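Local coordinates for protein aspartate aminotransferase (Plasmodium falciparum, PDB 3K7Y) that probably catalyses the reversible transfer of an amino group from L-aspartate to 2-oxoglutarate, using pyridoxal 5'-phosphate as cofactor and working as a homodimer, at residues V243-S248 with A258-I263. Sequence-based numbering, arbitrary orientation.
Sequences VCQSFS and AGALHI. With PLP (pyridoxal-5'-phosphate), chain B.
Val-243 and His-262 form one hydrogen-bonded pair of an antiparallel ladder, Val-243 N donating to His-262 O and His-262 N to Val-243 O, both at 2.7 Å. Gln-245 and Ala-260 repeat the exchange, and a single bond from Phe-247 N to Ala-258 O (3.0 Å) carries the ladder just beyond the strand. The non-hydrogen-bonded residues between these pairs bond outward instead: the backbones of Cys-244 and Ser-246 to strand 209-214, those of Gly-259 and Leu-261 to strand 98-104. This antiparallel hairpin lies within the mixed sheet of the large domain of a fold-type I aminotransferase, and its connecting loop contains Lys-249 and Arg-257 of the cofactor pocket. Past the strand end the chain closes an ST turn, in which Ser-246 OG accepts from Ser-248 N at 3.0 Å. The same OG, anti to its own backbone N (chi1 171°), donates to phosphate oxygen O1P of PLP at 2.9 Å; Ser-248 OG donates to that oxygen too, at 2.6 Å, and is also hydrogen-bonded with Leu-253 O. Arg-257 and Thr-107 N also bind the cofactor. On the sheet face of Val-243 and Ala-260, Gln-245 reaches out in an extended chain until NE2 sits at the edge of the His-262 imidazole, 2.9 Å from its NE2, at an angle too poor for a hydrogen bond, with amide and ring planes 52° apart.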
# COMPACT_ATOMS: atom_id res chain seq x y z
N VAL A 243 -17.82 -1.62 5.43
CA VAL A 243 -17.01 -1.50 6.64
C VAL A 243 -15.53 -1.34 6.30
O VAL A 243 -14.94 -2.17 5.58
CB VAL A 243 -17.22 -2.70 7.60
CG1 VAL A 243 -16.64 -2.38 8.97
CG2 VAL A 243 -18.69 -3.08 7.73
N CYS A 244 -14.93 -0.25 6.80
CA CYS A 244 -13.49 -0.09 6.77
C CYS A 244 -12.99 -0.42 8.16
O CYS A 244 -13.43 0.17 9.14
CB CYS A 244 -13.12 1.34 6.40
SG CYS A 244 -13.76 1.82 4.78
N GLN A 245 -12.06 -1.36 8.23
CA GLN A 245 -11.61 -1.92 9.51
C GLN A 245 -10.10 -1.84 9.62
O GLN A 245 -9.39 -2.30 8.72
CB GLN A 245 -12.11 -3.35 9.60
CG GLN A 245 -11.31 -4.35 10.41
CD GLN A 245 -12.14 -5.62 10.69
OE1 GLN A 245 -11.77 -6.46 11.51
NE2 GLN A 245 -13.27 -5.73 10.03
N SER A 246 -9.62 -1.23 10.70
CA SER A 246 -8.19 -1.12 10.98
C SER A 246 -7.83 -1.96 12.18
O SER A 246 -8.63 -2.10 13.10
CB SER A 246 -7.80 0.33 11.27
OG SER A 246 -6.46 0.39 11.75
N PHE A 247 -6.62 -2.50 12.16
CA PHE A 247 -6.09 -3.28 13.27
C PHE A 247 -4.84 -2.59 13.76
O PHE A 247 -3.97 -3.22 14.39
CB PHE A 247 -5.69 -4.66 12.80
CG PHE A 247 -6.79 -5.45 12.18
CD1 PHE A 247 -7.76 -6.06 12.96
CD2 PHE A 247 -6.82 -5.64 10.80
CE1 PHE A 247 -8.76 -6.84 12.36
CE2 PHE A 247 -7.83 -6.41 10.21
CZ PHE A 247 -8.79 -7.01 10.99
N SER A 248 -4.72 -1.30 13.44
CA SER A 248 -3.55 -0.57 13.86
C SER A 248 -3.51 -0.42 15.36
O SER A 248 -2.42 -0.49 15.93
CB SER A 248 -3.44 0.78 13.18
OG SER A 248 -2.63 0.65 12.02
N ALA A 258 -2.17 -3.00 8.84
CA ALA A 258 -3.21 -4.05 8.68
C ALA A 258 -4.63 -3.46 8.64
O ALA A 258 -5.06 -2.77 9.59
CB ALA A 258 -3.09 -5.10 9.78
N GLY A 259 -5.34 -3.70 7.53
CA GLY A 259 -6.73 -3.25 7.39
C GLY A 259 -7.58 -4.10 6.46
O GLY A 259 -7.06 -4.85 5.64
N ALA A 260 -8.90 -3.95 6.55
CA ALA A 260 -9.81 -4.67 5.68
C ALA A 260 -10.96 -3.79 5.18
O ALA A 260 -11.24 -2.76 5.77
CB ALA A 260 -10.34 -5.88 6.39
N LEU A 261 -11.61 -4.21 4.10
CA LEU A 261 -12.79 -3.53 3.53
C LEU A 261 -13.92 -4.54 3.35
O LEU A 261 -13.76 -5.50 2.61
CB LEU A 261 -12.45 -2.95 2.15
CG LEU A 261 -13.07 -1.67 1.55
CD1 LEU A 261 -13.13 -1.71 0.01
CD2 LEU A 261 -14.45 -1.32 2.13
N HIS A 262 -15.06 -4.33 4.00
CA HIS A 262 -16.21 -5.22 3.83
C HIS A 262 -17.36 -4.54 3.11
O HIS A 262 -17.80 -3.46 3.52
CB HIS A 262 -16.68 -5.76 5.17
CG HIS A 262 -15.58 -6.35 5.99
ND1 HIS A 262 -15.08 -7.62 5.76
CD2 HIS A 262 -14.86 -5.85 7.02
CE1 HIS A 262 -14.11 -7.87 6.62
NE2 HIS A 262 -13.95 -6.81 7.40
N ILE A 263 -17.82 -5.16 2.03
CA ILE A 263 -18.99 -4.67 1.30
C ILE A 263 -20.06 -5.75 1.26
O ILE A 263 -19.79 -6.88 0.85
CB ILE A 263 -18.66 -4.19 -0.13
CG1 ILE A 263 -17.68 -3.02 -0.09
CG2 ILE A 263 -19.95 -3.79 -0.88
CD1 ILE A 263 -17.13 -2.64 -1.42
N1 PLP B . -10.37 5.87 10.82
C2 PLP B . -10.22 6.45 12.06
C2A PLP B . -11.42 7.03 12.71
C3 PLP B . -8.98 6.47 12.67
O3 PLP B . -8.83 7.04 13.91
C4 PLP B . -7.88 5.92 12.02
C4A PLP B . -6.59 5.85 12.78
O4A PLP B . -6.32 4.82 13.42
C5 PLP B . -8.02 5.32 10.75
C6 PLP B . -9.28 5.31 10.16
C5A PLP B . -6.87 4.69 9.95
O4P PLP B . -6.04 3.76 10.63
P PLP B . -4.71 3.18 9.92
O1P PLP B . -4.37 1.81 10.43
O2P PLP B . -3.53 4.05 10.30
O3P PLP B . -4.96 3.13 8.43